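Local coordinates for protein TetR family transcription regulator (Marinobacter aquaeolei, PDB 3PAS) that probably binds DNA through a helix-turn-helix motif and regulates transcription, as a dimeric member of the TetR family, at residues 57-60 / 61-65; 136-140 / 141-145; 164-168 / 169-173. All blocks are in the same frame, centred on the assembly; numbering follows the deposited sequence.

Interaction 1. Residues 57-60 / 61-65; sequences LATF and YYVSD
S64 reaches back one turn to F60 and meets it twice, at the carbonyl and over the ring, and this is the tightly packed part of the contact. OG lies 2.8 Å from F60 O and donates to it from above the carbonyl plane, while the backbone N-H of S64 makes the regular helical bond to the same oxygen, nearly straight at 167°. F60 O is thus gripped by two donors of one residue. The hydroxyl also sits over the centre of the F60 ring, 3.5 Å from CZ, because the ring leans along the helix toward S64: its CG is anti to the backbone N (chi1 -179°). N123 supplies a further hydrogen bond to S64 OG, and F109 stacks on F60, so both residues are buried against helices 100-110 and 117-126. Shortening F60 to an alanine is likely to leave the S64 hydroxyl without the ring beneath it and F109 without its stacking mate. T59 and V63 belong to the buried side too, facing helix 5-24, where V63 CG2 comes within 3.2 Å of T59 O.

The more open side is carried by L57 and Y61, both partly exposed and lying side by side, though both rest on I119 of helix 117-126. L57 CG rests 3.7 Å from Y61 CE2, and the methyl CD1 makes an off-centre CH-pi contact, 4.2 Å from the ring centroid. R122 adds a cation-pi contact to that same ring. The backbone bond from Y61 N to L57 O, 3.0 Å long, continues the regular helix here.

The chemistry differs between the two sides: S64 OG donates to F60 O and is also hydrogen-bonded to N123 ND2, so polarity is satisfied within the core, whereas the tyrosine side probably depends on dispersion and the nearby charge of R122.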
ATOM      1  N   LEU B  57      20.224  -9.590   5.787  1.00 21.77           N
ATOM      2  CA  LEU B  57      19.721 -10.712   5.031  1.00 24.90           C
ATOM      3  C   LEU B  57      19.192 -11.808   5.946  1.00 26.30           C
ATOM      4  O   LEU B  57      18.092 -12.302   5.719  1.00 23.03           O
ATOM      5  CB  LEU B  57      20.793 -11.311   4.113  1.00 26.30           C
ATOM      6  CG  LEU B  57      20.337 -12.359   3.090  1.00 29.04           C
ATOM      7  CD1 LEU B  57      19.064 -11.912   2.281  1.00 27.14           C
ATOM      8  CD2 LEU B  57      21.524 -12.665   2.170  1.00 36.43           C
ATOM      9  N   ALA B  58      19.984 -12.209   6.941  1.00 22.25           N
ATOM     10  CA  ALA B  58      19.572 -13.231   7.920  1.00 20.77           C
ATOM     11  C   ALA B  58      18.262 -12.817   8.619  1.00 18.98           C
ATOM     12  O   ALA B  58      17.406 -13.654   8.937  1.00 19.92           O
ATOM     13  CB  ALA B  58      20.715 -13.508   8.968  1.00 20.92           C
ATOM     14  N   THR B  59      18.140 -11.533   8.910  1.00 18.94           N
ATOM     15  CA  THR B  59      16.955 -10.982   9.553  1.00 22.51           C
ATOM     16  C   THR B  59      15.768 -11.093   8.598  1.00 24.34           C
ATOM     17  O   THR B  59      14.658 -11.422   9.012  1.00 21.45           O
ATOM     18  CB  THR B  59      17.161  -9.496  10.040  1.00 20.68           C
ATOM     19  OG1 THR B  59      18.234  -9.444  11.013  1.00 19.65           O
ATOM     20  CG2 THR B  59      15.892  -8.959  10.767  1.00 16.64           C
ATOM     21  N   PHE B  60      15.995 -10.796   7.323  1.00 25.92           N
ATOM     22  CA  PHE B  60      14.927 -10.915   6.341  1.00 25.94           C
ATOM     23  C   PHE B  60      14.428 -12.376   6.292  1.00 27.91           C
ATOM     24  O   PHE B  60      13.208 -12.638   6.320  1.00 24.04           O
ATOM     25  CB  PHE B  60      15.356 -10.434   4.976  1.00 26.07           C
ATOM     26  CG  PHE B  60      14.272 -10.525   3.950  1.00 26.22           C
ATOM     27  CD1 PHE B  60      13.231  -9.673   3.999  1.00 19.94           C
ATOM     28  CD2 PHE B  60      14.275 -11.529   3.014  1.00 25.26           C
ATOM     29  CE1 PHE B  60      12.187  -9.754   3.055  1.00 30.35           C
ATOM     30  CE2 PHE B  60      13.264 -11.604   2.068  1.00 33.49           C
ATOM     31  CZ  PHE B  60      12.235 -10.741   2.100  1.00 25.91           C
ATOM     32  N   TYR B  61      15.352 -13.324   6.273  1.00 24.69           N
ATOM     33  CA  TYR B  61      14.967 -14.740   6.282  1.00 26.72           C
ATOM     34  C   TYR B  61      14.314 -15.211   7.551  1.00 27.38           C
ATOM     35  O   TYR B  61      13.404 -16.056   7.522  1.00 25.11           O
ATOM     36  CB  TYR B  61      16.167 -15.633   5.965  1.00 28.26           C
ATOM     37  CG  TYR B  61      16.642 -15.530   4.554  1.00 30.66           C
ATOM     38  CD1 TYR B  61      15.736 -15.434   3.497  1.00 35.78           C
ATOM     39  CD2 TYR B  61      17.989 -15.628   4.243  1.00 39.91           C
ATOM     40  CE1 TYR B  61      16.166 -15.370   2.181  1.00 43.99           C
ATOM     41  CE2 TYR B  61      18.426 -15.574   2.914  1.00 41.80           C
ATOM     42  CZ  TYR B  61      17.503 -15.455   1.893  1.00 39.63           C
ATOM     43  OH  TYR B  61      17.910 -15.398   0.584  1.00 46.82           O
ATOM     44  N   TYR B  62      14.773 -14.695   8.681  1.00 25.07           N
ATOM     45  CA  TYR B  62      14.142 -14.964   9.952  1.00 26.38           C
ATOM     46  C   TYR B  62      12.673 -14.457   9.960  1.00 26.27           C
ATOM     47  O   TYR B  62      11.736 -15.175  10.378  1.00 26.04           O
ATOM     48  CB  TYR B  62      14.944 -14.265  11.046  1.00 24.32           C
ATOM     49  CG  TYR B  62      14.279 -14.184  12.390  1.00 20.87           C
ATOM     50  CD1 TYR B  62      14.252 -15.278  13.228  1.00 26.85           C
ATOM     51  CD2 TYR B  62      13.726 -12.989  12.857  1.00 20.24           C
ATOM     52  CE1 TYR B  62      13.685 -15.201  14.485  1.00 29.14           C
ATOM     53  CE2 TYR B  62      13.164 -12.918  14.102  1.00 24.38           C
ATOM     54  CZ  TYR B  62      13.149 -14.048  14.922  1.00 27.18           C
ATOM     55  OH  TYR B  62      12.571 -14.019  16.196  1.00 29.87           O
ATOM     56  N   VAL B  63      12.473 -13.230   9.504  1.00 26.76           N
ATOM     57  CA  VAL B  63      11.139 -12.623   9.485  1.00 25.11           C
ATOM     58  C   VAL B  63      10.230 -13.425   8.501  1.00 26.70           C
ATOM     59  O   VAL B  63       9.142 -13.892   8.853  1.00 25.21           O
ATOM     60  CB  VAL B  63      11.249 -11.125   9.124  1.00 26.13           C
ATOM     61  CG1 VAL B  63       9.899 -10.567   8.768  1.00 30.90           C
ATOM     62  CG2 VAL B  63      11.936 -10.302  10.290  1.00 21.02           C
ATOM     63  N   SER B  64      10.732 -13.630   7.294  1.00 24.88           N
ATOM     64  CA  SER B  64      10.027 -14.364   6.251  1.00 26.22           C
ATOM     65  C   SER B  64       9.725 -15.809   6.672  1.00 27.56           C
ATOM     66  O   SER B  64       8.601 -16.301   6.491  1.00 27.29           O
ATOM     67  CB  SER B  64      10.829 -14.348   4.939  1.00 26.81           C
ATOM     68  OG  SER B  64      11.079 -13.022   4.507  1.00 26.71           O
ATOM     69  N   ASP B  65      10.701 -16.498   7.232  1.00 28.65           N
ATOM     70  CA  ASP B  65      10.468 -17.871   7.706  1.00 28.50           C
ATOM     71  C   ASP B  65       9.420 -17.987   8.798  1.00 29.14           C
ATOM     72  O   ASP B  65       8.567 -18.881   8.754  1.00 28.77           O
ATOM     73  CB  ASP B  65      11.752 -18.525   8.158  1.00 27.99           C
ATOM     74  CG  ASP B  65      12.719 -18.723   6.996  1.00 31.39           C
ATOM     75  OD1 ASP B  65      12.292 -18.498   5.836  1.00 42.89           O
ATOM     76  OD2 ASP B  65      13.875 -19.055   7.245  1.00 38.48           O
TER

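Interaction 2. Residues 136-140 / 141-145; sequences QGKQS and GLIKP
G137 and I143 are joined by the main hydrogen bond of this helix end. I143 N donates to G137 O over 2.9 Å and nearly straight at the hydrogen, 170°, though it comes from well above the carbonyl plane. L142 N adds a weak bond to the same oxygen, 3.2 Å long and bent to 131°. Two backbone N-H groups, one only weakly, thus converge on G137 O as the chain turns away from the helix. This is a glycine-terminated helix end: G141, first to leave helical angles, takes a positive phi (103°), and a side chain there would be jammed against S140 O.

A CA-H...O contact reinforces the backbone bonds: K138 CA points at I143 O across 3.4 Å. P145 CB makes van der Waals contact with K138 O at 3.6 Å.

Among the apolar contacts, K138 CG packs 3.9 Å from I143 CG2, the two side chains crossing at a slant. CG2 is anti to the I143 backbone N, which sets it beside the lysine while CG1 runs over the G137 backbone. At G137 any side chain would run into I143 CG1, so the bare backbone lets the isoleucine settle so close.

The charged ends turn to other partners. K138 NZ bonds to V146 O, and K144 NZ reaches A190 O and A188 O as well as making a salt bridge to D187 of the second subunit.

Segment 141-145 thus leads from helix 128-140 toward helix 148-167, with I143 buried against L151 of the latter, W186 and V189 of helix 175-189, and L81 of helix 81-98.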
ATOM      1  N   GLN B 136      -2.833 -24.104  -9.198  1.00 22.75           N
ATOM      2  CA  GLN B 136      -3.826 -25.124  -9.624  1.00 25.03           C
ATOM      3  C   GLN B 136      -5.228 -24.616  -9.574  1.00 21.33           C
ATOM      4  O   GLN B 136      -6.019 -24.875 -10.487  1.00 22.07           O
ATOM      5  CB  GLN B 136      -3.746 -26.413  -8.816  1.00 25.84           C
ATOM      6  CG  GLN B 136      -2.615 -27.298  -9.275  1.00 31.47           C
ATOM      7  CD  GLN B 136      -2.755 -28.726  -8.782  1.00 36.75           C
ATOM      8  OE1 GLN B 136      -3.836 -29.170  -8.334  1.00 27.49           O
ATOM      9  NE2 GLN B 136      -1.697 -29.478  -8.940  1.00 22.98           N
ATOM     10  N   GLY B 137      -5.522 -23.820  -8.552  1.00 21.99           N
ATOM     11  CA  GLY B 137      -6.842 -23.189  -8.406  1.00 20.63           C
ATOM     12  C   GLY B 137      -7.170 -22.265  -9.561  1.00 21.00           C
ATOM     13  O   GLY B 137      -8.360 -22.146  -9.976  1.00 17.70           O
ATOM     14  N   LYS B 138      -6.126 -21.681 -10.159  1.00 19.39           N
ATOM     15  CA  LYS B 138      -6.329 -20.810 -11.318  1.00 21.61           C
ATOM     16  C   LYS B 138      -6.759 -21.558 -12.577  1.00 25.88           C
ATOM     17  O   LYS B 138      -7.369 -20.982 -13.463  1.00 27.04           O
ATOM     18  CB  LYS B 138      -5.064 -20.029 -11.684  1.00 24.85           C
ATOM     19  CG  LYS B 138      -4.735 -18.899 -10.764  1.00 27.39           C
ATOM     20  CD  LYS B 138      -3.340 -18.355 -10.987  1.00 32.00           C
ATOM     21  CE  LYS B 138      -3.112 -17.852 -12.359  1.00 38.77           C
ATOM     22  NZ  LYS B 138      -1.833 -17.127 -12.407  1.00 36.42           N
ATOM     23  N   GLN B 139      -6.431 -22.848 -12.670  1.00 24.66           N
ATOM     24  CA  GLN B 139      -6.854 -23.633 -13.804  1.00 26.13           C
ATOM     25  C   GLN B 139      -8.022 -24.520 -13.529  1.00 26.93           C
ATOM     26  O   GLN B 139      -8.453 -25.184 -14.447  1.00 28.40           O
ATOM     27  CB  GLN B 139      -5.726 -24.542 -14.280  1.00 24.59           C
ATOM     28  CG  GLN B 139      -4.379 -23.850 -14.402  1.00 39.49           C
ATOM     29  CD  GLN B 139      -4.437 -22.736 -15.374  1.00 46.73           C
ATOM     30  OE1 GLN B 139      -4.940 -22.907 -16.479  1.00 51.03           O
ATOM     31  NE2 GLN B 139      -3.955 -21.573 -14.975  1.00 47.24           N
ATOM     32  N   SER B 140      -8.513 -24.585 -12.287  1.00 25.10           N
ATOM     33  CA  SER B 140      -9.545 -25.566 -11.945  1.00 24.86           C
ATOM     34  C   SER B 140     -10.911 -24.985 -11.834  1.00 23.39           C
ATOM     35  O   SER B 140     -11.879 -25.727 -11.625  1.00 22.78           O
ATOM     36  CB  SER B 140      -9.183 -26.263 -10.616  1.00 24.75           C
ATOM     37  OG  SER B 140      -9.327 -25.329  -9.565  1.00 22.37           O
ATOM     38  N   GLY B 141     -11.043 -23.658 -11.938  1.00 21.65           N
ATOM     39  CA  GLY B 141     -12.371 -23.022 -11.766  1.00 20.86           C
ATOM     40  C   GLY B 141     -12.527 -22.365 -10.404  1.00 22.13           C
ATOM     41  O   GLY B 141     -13.549 -21.810 -10.107  1.00 22.45           O
ATOM     42  N   LEU B 142     -11.522 -22.440  -9.546  1.00 22.81           N
ATOM     43  CA  LEU B 142     -11.639 -21.827  -8.219  1.00 20.55           C
ATOM     44  C   LEU B 142     -11.204 -20.368  -8.148  1.00 15.93           C
ATOM     45  O   LEU B 142     -11.875 -19.533  -7.519  1.00 19.04           O
ATOM     46  CB  LEU B 142     -10.827 -22.629  -7.181  1.00 20.76           C
ATOM     47  CG  LEU B 142     -11.572 -23.867  -6.677  1.00 29.85           C
ATOM     48  CD1 LEU B 142     -10.645 -24.648  -5.766  1.00 25.91           C
ATOM     49  CD2 LEU B 142     -12.866 -23.528  -5.952  1.00 28.10           C
ATOM     50  N   ILE B 143     -10.045 -20.091  -8.707  1.00 20.45           N
ATOM     51  CA  ILE B 143      -9.410 -18.789  -8.668  1.00 20.80           C
ATOM     52  C   ILE B 143      -9.404 -18.258 -10.093  1.00 19.63           C
ATOM     53  O   ILE B 143      -9.137 -18.996 -11.055  1.00 19.77           O
ATOM     54  CB  ILE B 143      -7.960 -18.880  -8.199  1.00 22.14           C
ATOM     55  CG1 ILE B 143      -7.841 -19.613  -6.847  1.00 23.19           C
ATOM     56  CG2 ILE B 143      -7.258 -17.484  -8.116  1.00 18.34           C
ATOM     57  CD1 ILE B 143      -8.456 -18.938  -5.740  1.00 21.34           C
ATOM     58  N   LYS B 144      -9.709 -16.980 -10.236  1.00 20.83           N
ATOM     59  CA  LYS B 144      -9.665 -16.331 -11.551  1.00 18.11           C
ATOM     60  C   LYS B 144      -8.271 -16.523 -12.166  1.00 21.78           C
ATOM     61  O   LYS B 144      -7.252 -16.371 -11.469  1.00 22.56           O
ATOM     62  CB  LYS B 144      -9.873 -14.828 -11.396  1.00 17.76           C
ATOM     63  CG  LYS B 144     -11.289 -14.385 -10.989  1.00 20.55           C
ATOM     64  CD  LYS B 144     -11.346 -12.860 -10.826  1.00 23.60           C
ATOM     65  CE  LYS B 144     -12.744 -12.327 -10.561  1.00 21.20           C
ATOM     66  NZ  LYS B 144     -13.182 -12.551  -9.173  1.00 20.84           N
ATOM     67  N   PRO B 145      -8.226 -16.829 -13.475  1.00 25.95           N
ATOM     68  CA  PRO B 145      -6.944 -17.090 -14.153  1.00 28.66           C
ATOM     69  C   PRO B 145      -6.282 -15.772 -14.547  1.00 27.97           C
ATOM     70  O   PRO B 145      -6.266 -15.410 -15.698  1.00 28.60           O
ATOM     71  CB  PRO B 145      -7.334 -17.952 -15.339  1.00 27.31           C
ATOM     72  CG  PRO B 145      -8.769 -17.468 -15.672  1.00 33.57           C
ATOM     73  CD  PRO B 145      -9.387 -17.142 -14.314  1.00 28.44           C
TER

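Interaction 3. Residues 164-168 / 169-173; sequences QRCLQ and GSFEG
A Schellman motif ends helix 148-167, with R165 and S170 meeting across it. S170 N donates to R165 O over 2.9 Å, and G169 N to C166 O over 3.2 Å. G169 takes a positive phi (78°) to make the turn.

Side chains join the same two residues. R165 NE donates to S170 OG at 3.0 Å, with the hydroxyl tilted 31° out of the guanidinium plane. The arginine chain bends at chi3 (79°), turning NE toward the serine hydroxyl in a bent bond, while NH1 forms a salt bridge with E152 of the second subunit. A water also bridges S170 OG to Q168 OE1, but for one modelled conformer of Q168, so this link is less sure.

One residue on, in one of its two modelled conformers, C166 SG stands at the edge of the F171 ring, 3.6 Å from CD2, a sulfur-aromatic contact. C166 CA approaches F171 O at 3.2 Å in a CA-H...O contact. H177 meets the F171 ring, which also packs on L150 of the second subunit.

Positive-phi glycine with two bonds back into the last turn is the classic C-terminal helix stop, here leading into the loop before helix 175-189.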
ATOM      1  N   GLN B 164      -2.469  -2.202   9.462  1.00 25.42           N
ATOM      2  CA  GLN B 164      -1.968  -0.837   9.675  1.00 28.03           C
ATOM      3  C   GLN B 164      -3.126   0.065  10.114  1.00 29.67           C
ATOM      4  O   GLN B 164      -3.015   0.764  11.129  1.00 31.11           O
ATOM      5  CB  GLN B 164      -1.290  -0.333   8.409  1.00 29.68           C
ATOM      6  CG  GLN B 164      -0.765   1.118   8.458  1.00 43.83           C
ATOM      7  CD  GLN B 164       0.269   1.407   7.368  1.00 51.12           C
ATOM      8  OE1 GLN B 164       1.394   0.881   7.389  1.00 49.00           O
ATOM      9  NE2 GLN B 164      -0.098   2.272   6.435  1.00 60.85           N
ATOM     10  N   ARG B 165      -4.251   0.003   9.397  1.00 25.62           N
ATOM     11  CA  ARG B 165      -5.444   0.726   9.815  1.00 24.84           C
ATOM     12  C   ARG B 165      -5.882   0.368  11.236  1.00 26.84           C
ATOM     13  O   ARG B 165      -6.273   1.250  12.016  1.00 26.54           O
ATOM     14  CB  ARG B 165      -6.590   0.556   8.802  1.00 23.52           C
ATOM     15  CG  ARG B 165      -6.344   1.258   7.480  1.00 32.61           C
ATOM     16  CD  ARG B 165      -7.583   1.310   6.579  1.00 39.59           C
ATOM     17  NE  ARG B 165      -8.470   2.374   7.032  1.00 49.25           N
ATOM     18  CZ  ARG B 165      -8.992   3.341   6.285  1.00 50.07           C
ATOM     19  NH1 ARG B 165      -8.804   3.409   4.963  1.00 48.06           N
ATOM     20  NH2 ARG B 165      -9.791   4.220   6.871  1.00 56.42           N
ATOM     21  N   CYS B 166      -5.815  -0.899  11.602  1.00 26.47           N
ATOM     22  CA  CYS B 166      -6.205  -1.308  12.945  0.50 28.00           C
ATOM     23  C   CYS B 166      -5.326  -0.662  13.982  1.00 30.91           C
ATOM     24  O   CYS B 166      -5.822  -0.111  14.958  1.00 32.14           O
ATOM     25  CB  CYS B 166      -6.107  -2.821  13.131  0.50 28.11           C
ATOM     26  SG  CYS B 166      -7.343  -3.666  12.256  0.50 20.86           S
ATOM     27  N   LEU B 167      -4.013  -0.725  13.765  1.00 32.61           N
ATOM     28  CA  LEU B 167      -3.067  -0.181  14.745  1.00 34.97           C
ATOM     29  C   LEU B 167      -3.140   1.376  14.857  1.00 36.58           C
ATOM     30  O   LEU B 167      -2.803   1.919  15.921  1.00 38.90           O
ATOM     31  CB  LEU B 167      -1.659  -0.675  14.466  1.00 32.73           C
ATOM     32  CG  LEU B 167      -1.436  -2.181  14.737  1.00 32.67           C
ATOM     33  CD1 LEU B 167      -0.175  -2.583  14.091  1.00 29.41           C
ATOM     34  CD2 LEU B 167      -1.415  -2.580  16.246  1.00 34.82           C
ATOM     35  N   GLN B 168      -3.621   2.047  13.795  1.00 37.14           N
ATOM     36  CA  GLN B 168      -3.798   3.504  13.732  0.50 35.97           C
ATOM     37  C   GLN B 168      -5.220   3.947  14.125  1.00 35.30           C
ATOM     38  O   GLN B 168      -5.551   5.117  13.992  1.00 36.23           O
ATOM     39  CB  GLN B 168      -3.539   4.020  12.302  0.50 35.94           C
ATOM     40  CG  GLN B 168      -2.097   3.964  11.798  0.50 39.95           C
ATOM     41  CD  GLN B 168      -1.994   4.336  10.326  0.50 43.37           C
ATOM     42  OE1 GLN B 168      -2.998   4.346   9.596  0.50 43.56           O
ATOM     43  NE2 GLN B 168      -0.783   4.647   9.880  0.50 50.55           N
ATOM     44  N   GLY B 169      -6.077   3.004  14.536  1.00 31.13           N
ATOM     45  CA  GLY B 169      -7.438   3.293  14.973  1.00 32.99           C
ATOM     46  C   GLY B 169      -8.542   3.573  13.979  1.00 30.49           C
ATOM     47  O   GLY B 169      -9.580   4.093  14.354  1.00 28.43           O
ATOM     48  N   SER B 170      -8.331   3.220  12.705  1.00 32.78           N
ATOM     49  CA  SER B 170      -9.332   3.478  11.671  1.00 32.95           C
ATOM     50  C   SER B 170     -10.057   2.203  11.271  1.00 34.10           C
ATOM     51  O   SER B 170     -10.891   2.236  10.385  1.00 37.47           O
ATOM     52  CB  SER B 170      -8.698   4.173  10.467  1.00 32.88           C
ATOM     53  OG  SER B 170      -7.782   3.310   9.792  1.00 29.50           O
ATOM     54  N   PHE B 171      -9.729   1.082  11.917  1.00 31.63           N
ATOM     55  CA  PHE B 171     -10.411  -0.174  11.712  1.00 32.29           C
ATOM     56  C   PHE B 171     -10.351  -1.025  12.977  1.00 34.18           C
ATOM     57  O   PHE B 171      -9.360  -1.068  13.627  1.00 36.94           O
ATOM     58  CB  PHE B 171      -9.741  -0.955  10.567  1.00 31.83           C
ATOM     59  CG  PHE B 171     -10.576  -2.117  10.036  1.00 32.54           C
ATOM     60  CD1 PHE B 171     -11.854  -1.902   9.587  1.00 36.58           C
ATOM     61  CD2 PHE B 171     -10.064  -3.377   9.989  1.00 27.84           C
ATOM     62  CE1 PHE B 171     -12.608  -2.953   9.102  1.00 40.71           C
ATOM     63  CE2 PHE B 171     -10.811  -4.440   9.502  1.00 38.60           C
ATOM     64  CZ  PHE B 171     -12.073  -4.206   9.048  1.00 25.51           C
ATOM     65  N   GLU B 172     -11.405  -1.728  13.333  1.00 35.86           N
ATOM     66  CA  GLU B 172     -11.282  -2.602  14.492  1.00 35.95           C
ATOM     67  C   GLU B 172     -11.027  -4.042  14.089  1.00 33.43           C
ATOM     68  O   GLU B 172     -11.841  -4.643  13.384  1.00 30.98           O
ATOM     69  CB  GLU B 172     -12.523  -2.506  15.353  1.00 39.63           C
ATOM     70  CG  GLU B 172     -12.422  -1.383  16.361  1.00 46.94           C
ATOM     71  CD  GLU B 172     -13.543  -1.423  17.398  1.00 57.68           C
ATOM     72  OE1 GLU B 172     -14.449  -2.293  17.282  1.00 63.93           O
ATOM     73  OE2 GLU B 172     -13.507  -0.574  18.319  1.00 62.05           O
ATOM     74  N   GLY B 173      -9.912  -4.585  14.549  1.00 31.97           N
ATOM     75  CA  GLY B 173      -9.496  -5.939  14.176  1.00 33.21           C
ATOM     76  C   GLY B 173     -10.148  -7.052  15.003  1.00 30.18           C
ATOM     77  O   GLY B 173      -9.453  -7.900  15.573  1.00 31.26           O
TER
HETATM   78  O   HOH W   1      -5.694   4.763   9.579  1.00 51.91           O

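In the fold
From the N terminus the chain first passes the predicted helix-turn-helix and enters helix 52-76, where interaction 1 lies wholly within one helix and closes no loop. It packs helix 5-24, from the probable DNA-binding part, together with helices 100-110 and 117-126. Interaction 2 follows at the turn between helix 128-140 and helix 148-167, and interaction 3 at the other end of helix 148-167, before helix 175-189; each closes only the short turn at a helix end. All three are local and in series, with none nesting or crossing. Interactions 2 and 3, their centres about 32 Å apart, bracket helix 148-167; interaction 2 reaches the second subunit through K144, interaction 3 through several residues.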